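Local coordinates for protein beta-agarase D (Zobellia galactanivorans, PDB 4ASM) that hydrolyses internal beta-1,4 linkages of agarose, retaining the anomeric configuration, through the family 16 glycoside hydrolase catalytic domain of a secreted marine bacterial enzyme, at residues 58-63 with 149-154; 129-134 with 228-233; 159-164 with 317-322; 184-189 with 198-203. All blocks are in the same frame, centred on the assembly; numbering follows the deposited sequence.

Interaction 1: residues 58-63 with 149-154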
# COMPACT_ATOMS: atom_id res chain seq x y z
N ASN A 58 3.56 -8.65 -15.46
CA ASN A 58 4.54 -7.61 -15.17
C ASN A 58 4.09 -6.22 -15.59
O ASN A 58 4.90 -5.41 -16.09
CB ASN A 58 5.93 -7.97 -15.75
CG ASN A 58 5.91 -8.14 -17.27
OD1 ASN A 58 4.85 -8.20 -17.91
ND2 ASN A 58 7.11 -8.21 -17.87
N LYS A 59 2.82 -5.91 -15.32
CA LYS A 59 2.27 -4.61 -15.66
C LYS A 59 1.22 -4.20 -14.63
O LYS A 59 0.67 -5.04 -13.95
CB LYS A 59 1.67 -4.68 -17.09
CG LYS A 59 1.18 -3.35 -17.65
CD LYS A 59 0.80 -3.57 -19.13
CE LYS A 59 0.23 -2.30 -19.73
NZ LYS A 59 0.17 -2.40 -21.23
N TYR A 60 0.99 -2.89 -14.56
CA TYR A 60 -0.15 -2.36 -13.82
C TYR A 60 -1.45 -2.98 -14.32
O TYR A 60 -1.54 -3.42 -15.47
CB TYR A 60 -0.16 -0.86 -14.06
CG TYR A 60 -1.20 -0.05 -13.35
CD1 TYR A 60 -1.25 -0.01 -11.95
CD2 TYR A 60 -2.09 0.74 -14.07
CE1 TYR A 60 -2.19 0.81 -11.28
CE2 TYR A 60 -3.03 1.53 -13.41
CZ TYR A 60 -3.07 1.57 -12.02
OH TYR A 60 -4.00 2.37 -11.37
N HIS A 61 -2.46 -3.01 -13.47
CA HIS A 61 -3.63 -3.88 -13.66
C HIS A 61 -4.51 -3.54 -14.86
O HIS A 61 -4.71 -2.36 -15.19
CB HIS A 61 -4.45 -3.94 -12.35
CG HIS A 61 -5.23 -2.69 -12.04
ND1 HIS A 61 -6.37 -2.73 -11.26
CD2 HIS A 61 -5.06 -1.40 -12.40
CE1 HIS A 61 -6.85 -1.51 -11.14
NE2 HIS A 61 -6.08 -0.68 -11.82
N ASN A 62 -5.03 -4.59 -15.49
CA ASN A 62 -5.95 -4.39 -16.62
C ASN A 62 -7.24 -3.69 -16.22
O ASN A 62 -7.65 -3.70 -15.05
CB ASN A 62 -6.32 -5.74 -17.27
CG ASN A 62 -5.15 -6.40 -17.97
OD1 ASN A 62 -4.23 -5.76 -18.46
ND2 ASN A 62 -5.20 -7.73 -18.04
N ARG A 63 -7.88 -3.10 -17.22
CA ARG A 63 -9.23 -2.57 -17.07
C ARG A 63 -10.26 -3.67 -16.81
O ARG A 63 -9.99 -4.83 -17.08
CB ARG A 63 -9.58 -1.83 -18.36
CG ARG A 63 -8.79 -0.57 -18.52
CD ARG A 63 -8.90 -0.03 -19.92
NE ARG A 63 -8.09 1.18 -20.05
CZ ARG A 63 -8.48 2.39 -19.64
NH1 ARG A 63 -9.68 2.55 -19.09
NH2 ARG A 63 -7.67 3.43 -19.79
N ASP A 149 5.60 -0.44 -2.19
CA ASP A 149 4.13 -0.56 -2.18
C ASP A 149 3.64 -1.98 -2.37
O ASP A 149 4.05 -2.67 -3.32
CB ASP A 149 3.49 0.27 -3.31
CG ASP A 149 3.77 1.76 -3.22
OD1 ASP A 149 3.84 2.31 -2.11
OD2 ASP A 149 3.89 2.38 -4.32
N ILE A 150 2.74 -2.40 -1.48
CA ILE A 150 1.97 -3.64 -1.66
C ILE A 150 0.54 -3.25 -1.39
O ILE A 150 0.23 -2.72 -0.32
CB ILE A 150 2.40 -4.75 -0.69
CG1 ILE A 150 3.89 -5.06 -0.89
CG2 ILE A 150 1.51 -5.97 -0.88
CD1 ILE A 150 4.47 -6.08 0.09
N TRP A 151 -0.34 -3.45 -2.37
CA TRP A 151 -1.67 -2.87 -2.22
C TRP A 151 -2.73 -3.59 -3.04
O TRP A 151 -2.40 -4.49 -3.83
CB TRP A 151 -1.61 -1.36 -2.54
CG TRP A 151 -0.99 -0.96 -3.86
CD1 TRP A 151 0.29 -1.21 -4.30
CD2 TRP A 151 -1.62 -0.18 -4.88
NE1 TRP A 151 0.47 -0.64 -5.54
CE2 TRP A 151 -0.68 -0.01 -5.91
CE3 TRP A 151 -2.90 0.38 -5.02
CZ2 TRP A 151 -0.98 0.70 -7.09
CZ3 TRP A 151 -3.20 1.10 -6.16
CH2 TRP A 151 -2.24 1.27 -7.19
N LEU A 152 -3.98 -3.20 -2.82
CA LEU A 152 -5.14 -3.79 -3.49
C LEU A 152 -5.93 -2.68 -4.18
O LEU A 152 -6.16 -1.61 -3.58
CB LEU A 152 -6.04 -4.50 -2.46
CG LEU A 152 -5.39 -5.44 -1.45
CD1 LEU A 152 -6.43 -5.95 -0.45
CD2 LEU A 152 -4.66 -6.60 -2.13
N LEU A 153 -6.36 -2.90 -5.43
CA LEU A 153 -7.07 -1.85 -6.17
C LEU A 153 -8.15 -2.48 -7.03
O LEU A 153 -7.87 -3.43 -7.78
CB LEU A 153 -6.10 -1.06 -7.05
CG LEU A 153 -6.64 0.10 -7.89
CD1 LEU A 153 -7.25 1.21 -7.03
CD2 LEU A 153 -5.54 0.67 -8.81
N SER A 154 -9.38 -1.98 -6.93
CA SER A 154 -10.46 -2.52 -7.76
C SER A 154 -10.14 -2.23 -9.23
O SER A 154 -9.53 -1.20 -9.54
CB SER A 154 -11.83 -1.97 -7.34
OG SER A 154 -11.94 -0.59 -7.62
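H61 and Y60 both meet L153, and Y60 also meets W151, deep inside the beta-jelly roll of this family 16 catalytic domain, where the loop after strand 56-57 folds against strand 147-153. L153 CG stands anti to the backbone N (chi1 -179°), and from there CD2 reaches both loop rings. CD2 lies 3.3 Å from H61 NE2, the leucine side chain crossing the imidazole at about a right angle. The same methyl approaches the tip of the tyrosine, with Y60 OH 3.4 Å from L153 CD2. Two residues earlier on the strand the tyrosine meets tryptophan at a looser 4.1 Å from Y60 CE1 to W151 CH2; W151 CH2 comes in at the edge of the phenol ring, and the two side chains are roughly perpendicular. W151 also packs on E160, by similarity the nucleophile, so the contact probably backs the catalytic cleft. The loop rings also pack on each other: H61 CD2 sits 3.5 Å above the plane of the Y60 ring, over its centre. H61 CG is wedged between its own backbone N and carbonyl carbon (chi1 73°). Both imidazole nitrogens are hydrogen-bonded, ND1 to D320 and NE2 to D157, which fixes the ring's rotation and would probably favour a positive charge on it. An alanine here would probably leave both aspartates without their common partner and open a gap between L153 CD2 and the face of Y60. At the end of the strand, S154 O approaches the imidazole edge near the ring plane, 3.1 Å from H61 CE1.

Interaction 2: residues 129-134 with 228-233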
# COMPACT_ATOMS: atom_id res chain seq x y z
N VAL A 129 -9.00 -10.52 -4.98
CA VAL A 129 -9.39 -10.78 -3.60
C VAL A 129 -10.59 -9.93 -3.20
O VAL A 129 -10.82 -8.83 -3.74
CB VAL A 129 -8.21 -10.53 -2.62
CG1 VAL A 129 -6.99 -11.39 -3.01
CG2 VAL A 129 -7.81 -9.06 -2.54
N LYS A 130 -11.36 -10.43 -2.24
CA LYS A 130 -12.51 -9.69 -1.70
C LYS A 130 -12.74 -10.15 -0.26
O LYS A 130 -12.47 -11.31 0.08
CB LYS A 130 -13.77 -9.94 -2.55
CG LYS A 130 -14.89 -8.89 -2.28
CD LYS A 130 -16.10 -9.11 -3.19
CE LYS A 130 -17.14 -8.04 -2.96
NZ LYS A 130 -18.22 -8.14 -3.99
N TYR A 131 -13.24 -9.24 0.58
CA TYR A 131 -13.55 -9.62 1.96
C TYR A 131 -14.47 -10.86 1.95
O TYR A 131 -15.30 -11.03 1.04
CB TYR A 131 -14.21 -8.45 2.72
CG TYR A 131 -15.61 -8.17 2.25
CD1 TYR A 131 -16.70 -8.84 2.82
CD2 TYR A 131 -15.85 -7.24 1.24
CE1 TYR A 131 -17.99 -8.61 2.37
CE2 TYR A 131 -17.15 -6.99 0.78
CZ TYR A 131 -18.21 -7.69 1.36
OH TYR A 131 -19.50 -7.46 0.93
N PRO A 132 -14.31 -11.73 2.95
CA PRO A 132 -13.28 -11.70 3.97
C PRO A 132 -11.99 -12.32 3.44
O PRO A 132 -12.01 -13.42 2.87
CB PRO A 132 -13.88 -12.52 5.11
CG PRO A 132 -14.81 -13.50 4.40
CD PRO A 132 -15.23 -12.87 3.12
N VAL A 133 -10.87 -11.62 3.63
CA VAL A 133 -9.60 -12.10 3.09
C VAL A 133 -8.46 -11.46 3.87
O VAL A 133 -8.53 -10.27 4.23
CB VAL A 133 -9.47 -11.81 1.57
CG1 VAL A 133 -9.42 -10.32 1.28
CG2 VAL A 133 -8.28 -12.55 0.96
N PHE A 134 -7.42 -12.25 4.12
CA PHE A 134 -6.19 -11.77 4.75
C PHE A 134 -5.02 -11.92 3.78
O PHE A 134 -4.80 -12.99 3.21
CB PHE A 134 -5.92 -12.57 6.04
CG PHE A 134 -4.61 -12.27 6.69
CD1 PHE A 134 -4.37 -11.03 7.28
CD2 PHE A 134 -3.61 -13.24 6.72
CE1 PHE A 134 -3.14 -10.76 7.87
CE2 PHE A 134 -2.37 -12.98 7.31
CZ PHE A 134 -2.14 -11.73 7.89
N VAL A 228 -11.85 -7.55 6.67
CA VAL A 228 -12.83 -8.31 7.42
C VAL A 228 -14.21 -8.24 6.78
O VAL A 228 -14.93 -9.25 6.68
CB VAL A 228 -12.90 -7.78 8.88
CG1 VAL A 228 -14.01 -8.48 9.69
CG2 VAL A 228 -11.58 -7.98 9.55
N SER A 229 -14.57 -7.04 6.33
CA SER A 229 -15.93 -6.76 5.90
C SER A 229 -15.92 -5.51 5.05
O SER A 229 -14.87 -4.90 4.85
CB SER A 229 -16.79 -6.53 7.15
OG SER A 229 -16.44 -5.27 7.72
N PRO A 230 -17.09 -5.08 4.56
CA PRO A 230 -17.15 -3.79 3.87
C PRO A 230 -16.61 -2.60 4.69
O PRO A 230 -16.25 -1.57 4.12
CB PRO A 230 -18.64 -3.61 3.59
CG PRO A 230 -19.14 -5.01 3.46
CD PRO A 230 -18.39 -5.78 4.52
N THR A 231 -16.53 -2.75 6.00
CA THR A 231 -16.36 -1.58 6.81
C THR A 231 -15.18 -1.74 7.81
O THR A 231 -14.87 -0.81 8.56
CB THR A 231 -17.80 -1.32 7.34
OG1 THR A 231 -18.37 -0.08 6.85
CG2 THR A 231 -17.99 -1.67 8.72
N ARG A 232 -14.47 -2.86 7.75
CA ARG A 232 -13.39 -3.13 8.73
C ARG A 232 -12.10 -3.67 8.11
O ARG A 232 -12.14 -4.67 7.37
CB ARG A 232 -13.85 -4.04 9.88
CG ARG A 232 -12.76 -4.30 10.95
CD ARG A 232 -13.35 -5.10 12.08
NE ARG A 232 -12.40 -5.63 13.06
CZ ARG A 232 -12.44 -5.41 14.37
NH1 ARG A 232 -13.35 -4.59 14.89
NH2 ARG A 232 -11.55 -6.01 15.16
N LEU A 233 -10.99 -3.02 8.46
CA LEU A 233 -9.62 -3.43 8.07
C LEU A 233 -8.76 -3.55 9.30
O LEU A 233 -8.86 -2.70 10.19
CB LEU A 233 -8.97 -2.37 7.18
CG LEU A 233 -9.68 -1.90 5.92
CD1 LEU A 233 -8.90 -0.78 5.21
CD2 LEU A 233 -9.95 -3.08 4.97
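Y131 lies against S229 and P230 at the surface of the jelly roll, where the chain entering strand 133-140 meets the turn of the beta hairpin formed by strands 220-229 and 232-237. The tyrosine side chain lies across the turn, at about a right angle to P230. Its CB is 3.9 Å from S229 N, and CG then sits over the S229 backbone, about equally far from CA and C. CD1 continues this, 3.8 Å from S229 CA. Beyond it the proline takes over: CE1 is 3.6 Å from P230 CD, while CZ and OH both face P230 CG, the CZ to CG distance being 3.5 Å. P230 CD thus makes a CH-pi contact over one face of the phenol, 3.8 Å from the ring centroid and 19° off the normal. Y131 CG lies between the backbone N and carbonyl carbon (chi1 71°), which sets CG against the S229 backbone. W227 also meets this ring. The peptide bond from Y131 to P132 is cis, and P132 CB packs on V228 O at 3.8 Å. Within the hairpin turn, S229 forms an ST turn: its OG accepts a hydrogen bond from T231 N at 3.1 Å, with an N-H...O angle of 164°.

Interaction 3: residues 159-164 with 317-322. With IMD (imidazole), chain C.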
# COMPACT_ATOMS: atom_id res chain seq x y z
N GLN A 159 -11.84 1.86 -5.61
CA GLN A 159 -11.70 1.38 -4.24
C GLN A 159 -10.35 0.72 -4.08
O GLN A 159 -9.95 -0.10 -4.91
CB GLN A 159 -12.80 0.39 -3.88
CG GLN A 159 -14.23 0.97 -4.00
CD GLN A 159 -15.35 0.01 -3.59
OE1 GLN A 159 -16.54 0.24 -3.92
NE2 GLN A 159 -15.01 -1.05 -2.91
N GLU A 160 -9.65 1.06 -2.99
CA GLU A 160 -8.27 0.61 -2.77
C GLU A 160 -8.02 0.35 -1.30
O GLU A 160 -8.49 1.10 -0.45
CB GLU A 160 -7.30 1.68 -3.28
CG GLU A 160 -5.85 1.50 -2.86
CD GLU A 160 -4.96 2.59 -3.39
OE1 GLU A 160 -5.35 3.30 -4.36
OE2 GLU A 160 -3.83 2.72 -2.85
N ILE A 161 -7.30 -0.73 -1.01
CA ILE A 161 -6.87 -1.02 0.36
C ILE A 161 -5.40 -1.29 0.28
O ILE A 161 -4.98 -2.15 -0.47
CB ILE A 161 -7.60 -2.26 0.94
CG1 ILE A 161 -9.09 -1.94 1.14
CG2 ILE A 161 -6.94 -2.74 2.24
CD1 ILE A 161 -10.00 -3.18 1.21
N ASP A 162 -4.60 -0.54 1.03
CA ASP A 162 -3.16 -0.75 0.99
C ASP A 162 -2.75 -1.72 2.08
O ASP A 162 -3.38 -1.78 3.14
CB ASP A 162 -2.40 0.57 1.12
CG ASP A 162 -2.72 1.52 0.01
OD1 ASP A 162 -3.19 1.07 -1.06
OD2 ASP A 162 -2.53 2.72 0.21
N ILE A 163 -1.71 -2.49 1.78
CA ILE A 163 -1.04 -3.31 2.79
C ILE A 163 0.16 -2.50 3.30
O ILE A 163 0.27 -2.25 4.51
CB ILE A 163 -0.64 -4.68 2.24
CG1 ILE A 163 -1.91 -5.53 2.05
CG2 ILE A 163 0.27 -5.38 3.23
CD1 ILE A 163 -2.12 -6.08 0.70
N MET A 164 1.03 -2.09 2.39
CA MET A 164 2.17 -1.27 2.77
C MET A 164 2.36 -0.12 1.79
O MET A 164 2.34 -0.32 0.57
CB MET A 164 3.43 -2.12 2.80
CG MET A 164 4.71 -1.30 3.09
SD MET A 164 6.22 -2.30 3.16
CE MET A 164 6.33 -2.85 1.45
N LYS A 317 -16.12 -3.92 -3.66
CA LYS A 317 -15.62 -4.47 -4.92
C LYS A 317 -14.39 -5.35 -4.73
O LYS A 317 -13.49 -5.01 -3.94
CB LYS A 317 -15.30 -3.34 -5.90
CG LYS A 317 -16.57 -2.60 -6.36
CD LYS A 317 -16.27 -1.28 -7.07
CE LYS A 317 -17.56 -0.64 -7.59
NZ LYS A 317 -17.31 0.70 -8.20
N GLU A 318 -14.34 -6.46 -5.46
CA GLU A 318 -13.12 -7.26 -5.54
C GLU A 318 -11.96 -6.40 -6.06
O GLU A 318 -12.15 -5.43 -6.82
CB GLU A 318 -13.27 -8.53 -6.39
CG GLU A 318 -13.48 -8.25 -7.87
CD GLU A 318 -13.54 -9.50 -8.73
OE1 GLU A 318 -13.35 -10.61 -8.20
OE2 GLU A 318 -13.76 -9.32 -9.95
N MET A 319 -10.75 -6.78 -5.65
CA MET A 319 -9.56 -5.99 -5.91
C MET A 319 -8.40 -6.81 -6.48
O MET A 319 -8.25 -7.99 -6.17
CB MET A 319 -9.12 -5.29 -4.63
CG MET A 319 -10.16 -4.31 -4.11
SD MET A 319 -9.52 -3.40 -2.70
CE MET A 319 -11.04 -2.55 -2.24
N ASP A 320 -7.61 -6.17 -7.34
CA ASP A 320 -6.34 -6.72 -7.80
C ASP A 320 -5.25 -6.49 -6.78
O ASP A 320 -5.14 -5.40 -6.21
CB ASP A 320 -5.90 -6.02 -9.09
CG ASP A 320 -6.91 -6.21 -10.22
OD1 ASP A 320 -7.30 -7.38 -10.46
OD2 ASP A 320 -7.28 -5.22 -10.87
N ILE A 321 -4.41 -7.50 -6.57
CA ILE A 321 -3.19 -7.35 -5.76
C ILE A 321 -2.10 -6.77 -6.66
O ILE A 321 -1.80 -7.35 -7.72
CB ILE A 321 -2.67 -8.67 -5.18
CG1 ILE A 321 -3.73 -9.36 -4.34
CG2 ILE A 321 -1.40 -8.42 -4.35
CD1 ILE A 321 -3.43 -10.85 -4.08
N ILE A 322 -1.54 -5.64 -6.24
CA ILE A 322 -0.48 -4.96 -6.97
C ILE A 322 0.74 -4.78 -6.07
O ILE A 322 0.63 -4.45 -4.89
CB ILE A 322 -0.97 -3.57 -7.47
CG1 ILE A 322 -2.20 -3.75 -8.40
CG2 ILE A 322 0.17 -2.82 -8.16
CD1 ILE A 322 -2.89 -2.47 -8.80
N1 IMD C . -1.37 3.24 -3.54
C2 IMD C . -0.86 3.21 -4.78
N3 IMD C . 0.48 3.40 -4.69
C4 IMD C . 0.82 3.54 -3.39
C5 IMD C . -0.36 3.44 -2.66
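M319 reaches I161 with CG anti to its own carbonyl carbon (chi1 -63°) and an extended chain beyond, which carries the methyl CE to 3.7 Å from I161 CD1. The two side chains cross at about a right angle. The same CE lies 3.8 Å from Q159 CB, so one methionine methyl touches two alternate residues of strand 159-162. The aliphatic part of K317 crosses the Q159 side chain, also at about a right angle, and its NZ forms a salt bridge with D156. L152 and W227 add to the apolar surroundings of M319. E160 turns away from this core. Its CG is anti to the backbone N (chi1 167°), its chain is extended, and the carboxylate reaches what is by similarity the catalytic cleft. There E160 OE2 accepts a nearly straight bond from N1 of a bound imidazole, 2.6 Å long with an angle of 170° at the hydrogen. D162 OD1 lies 2.5 Å from the same E160 OE2. Residues 160-165 match the family 16 catalytic signature with its beta bulge at I163 and M164. The imidazole, also bonded to E326, engages the predicted nucleophile, consistent with its occupying part of the substrate site.

Interaction 4: residues 184-189 with 198-203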
# COMPACT_ATOMS: atom_id res chain seq x y z
N HIS A 184 3.02 3.93 6.23
CA HIS A 184 1.66 4.42 6.05
C HIS A 184 0.68 3.28 5.91
O HIS A 184 0.78 2.49 4.97
CB HIS A 184 1.58 5.36 4.84
CG HIS A 184 0.33 6.19 4.81
ND1 HIS A 184 -0.26 6.59 3.63
CD2 HIS A 184 -0.47 6.65 5.81
CE1 HIS A 184 -1.34 7.31 3.90
NE2 HIS A 184 -1.50 7.34 5.21
N LEU A 185 -0.23 3.18 6.87
CA LEU A 185 -1.25 2.13 6.91
C LEU A 185 -2.50 2.79 6.34
O LEU A 185 -3.08 3.70 6.95
CB LEU A 185 -1.47 1.59 8.33
CG LEU A 185 -0.18 1.12 9.01
CD1 LEU A 185 -0.51 0.73 10.43
CD2 LEU A 185 0.41 -0.04 8.23
N SER A 186 -2.89 2.38 5.12
CA SER A 186 -3.73 3.24 4.31
C SER A 186 -4.73 2.49 3.42
O SER A 186 -4.72 1.27 3.32
CB SER A 186 -2.82 4.14 3.47
OG SER A 186 -3.50 5.23 2.86
N HIS A 187 -5.58 3.28 2.78
CA HIS A 187 -6.51 2.81 1.76
C HIS A 187 -6.86 4.04 0.97
O HIS A 187 -6.49 5.14 1.35
CB HIS A 187 -7.76 2.16 2.39
CG HIS A 187 -8.74 3.15 2.95
ND1 HIS A 187 -8.72 3.56 4.27
CD2 HIS A 187 -9.78 3.80 2.37
CE1 HIS A 187 -9.71 4.41 4.48
NE2 HIS A 187 -10.37 4.58 3.34
N HIS A 188 -7.55 3.88 -0.16
CA HIS A 188 -8.06 5.05 -0.85
C HIS A 188 -9.46 4.76 -1.34
O HIS A 188 -9.79 3.62 -1.68
CB HIS A 188 -7.23 5.36 -2.10
CG HIS A 188 -5.91 6.04 -1.85
ND1 HIS A 188 -4.81 5.40 -1.32
CD2 HIS A 188 -5.50 7.29 -2.18
CE1 HIS A 188 -3.79 6.25 -1.28
NE2 HIS A 188 -4.19 7.40 -1.80
N VAL A 189 -10.27 5.82 -1.41
CA VAL A 189 -11.49 5.80 -2.21
C VAL A 189 -11.44 6.96 -3.19
O VAL A 189 -10.94 8.04 -2.87
CB VAL A 189 -12.81 5.80 -1.34
CG1 VAL A 189 -12.89 4.52 -0.50
CG2 VAL A 189 -12.96 7.07 -0.47
N ASP A 198 -9.80 12.13 -4.43
CA ASP A 198 -9.02 11.06 -3.81
C ASP A 198 -9.03 11.26 -2.30
O ASP A 198 -8.67 12.32 -1.81
CB ASP A 198 -7.59 11.15 -4.36
CG ASP A 198 -6.64 10.10 -3.78
OD1 ASP A 198 -7.08 9.22 -3.03
OD2 ASP A 198 -5.44 10.17 -4.10
N TYR A 199 -9.50 10.25 -1.57
CA TYR A 199 -9.38 10.23 -0.11
C TYR A 199 -8.49 9.07 0.37
O TYR A 199 -8.62 7.95 -0.10
CB TYR A 199 -10.75 10.08 0.55
CG TYR A 199 -10.60 9.98 2.05
CD1 TYR A 199 -10.35 11.12 2.80
CD2 TYR A 199 -10.64 8.74 2.69
CE1 TYR A 199 -10.16 11.05 4.19
CE2 TYR A 199 -10.46 8.64 4.08
CZ TYR A 199 -10.22 9.81 4.81
OH TYR A 199 -10.06 9.75 6.18
N GLN A 200 -7.62 9.37 1.33
CA GLN A 200 -6.83 8.38 2.05
C GLN A 200 -6.68 8.84 3.51
O GLN A 200 -6.81 10.04 3.81
CB GLN A 200 -5.46 8.23 1.42
CG GLN A 200 -4.60 9.48 1.58
CD GLN A 200 -3.30 9.38 0.83
OE1 GLN A 200 -3.04 10.12 -0.14
NE2 GLN A 200 -2.50 8.43 1.22
N PRO A 201 -6.41 7.90 4.43
CA PRO A 201 -6.18 8.29 5.82
C PRO A 201 -5.03 9.27 5.96
O PRO A 201 -3.94 9.07 5.41
CB PRO A 201 -5.86 6.97 6.52
CG PRO A 201 -6.61 5.94 5.67
CD PRO A 201 -6.40 6.43 4.25
N ALA A 202 -5.32 10.34 6.71
CA ALA A 202 -4.36 11.41 6.96
C ALA A 202 -4.27 11.74 8.46
O ALA A 202 -3.76 12.79 8.83
CB ALA A 202 -4.75 12.66 6.17
N ASP A 203 -4.78 10.85 9.31
CA ASP A 203 -4.55 11.00 10.74
C ASP A 203 -3.08 10.71 11.04
O ASP A 203 -2.44 9.88 10.37
CB ASP A 203 -5.50 10.15 11.62
CG ASP A 203 -5.46 8.66 11.32
OD1 ASP A 203 -5.71 8.27 10.15
OD2 ASP A 203 -5.24 7.88 12.27
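V189 and Y199 form an antiparallel hydrogen-bonded pair, the backbone join between strands 183-191 and 197-199. Y199 N donates almost straight to V189 O at 2.9 Å, and V189 N returns a bond to Y199 O. A CA-H...O contact supplements them, with H188 CA 3.0 Å from the same Y199 O. One side-chain hydrogen bond extends the grip past the strand: H184 NE2 donates to P201 O over 3.0 Å. The acceptor lies in the imidazole plane, but the bond is bent, 143° at the hydrogen, and the donor is tilted from the carbonyl plane. The other ring nitrogen, ND1, binds E165, so the imidazole spans from the predicted proton donor to the P201 backbone. Two CH-pi contacts follow. Q200 CB stands over the centre of the H188 ring, 3.6 Å from its centroid, and the two side chains run alongside each other. P201 CD lies over a face of H187 at 4.0 Å from the centroid, while H187 NE2 is bonded to I303 O. Apolar contact is lighter: V189 CG2 touches Y199 CB at 3.9 Å. H188 CG, anti to its carbonyl carbon (chi1 -78°), lies 3.7 Å from Y199 O, and the ring also packs on E160 and D162. An alanine here would probably leave a gap between Q200 and those two acids, with the glutamine side chain freer to turn. This is a beta hairpin bordering the catalytic cleft of a family 16 jelly roll, with H184 and H188 touching the signature acids E165, E160 and D162.

Strand 159-166 ties the set together. It pairs on one side with strand 147-153 of interaction 1, through L152 N to I161 O at 2.8 Å, and on the other with strand 183-191 of interaction 4, where E160 N lies 2.9 Å from H188 O. Interactions 1 and 3, their centres 8 Å apart, also join through H61 and D320. Interaction 2 lies at the surface, away from the annotated sites, yet V129 O approaches M319 N at 2.8 Å, and L233 packs on I161 from the hairpin side. Interactions 1 and 4 do not touch, their centres being about 17 Å apart; W151 from one and H188 from the other both approach E160 and the bound imidazole.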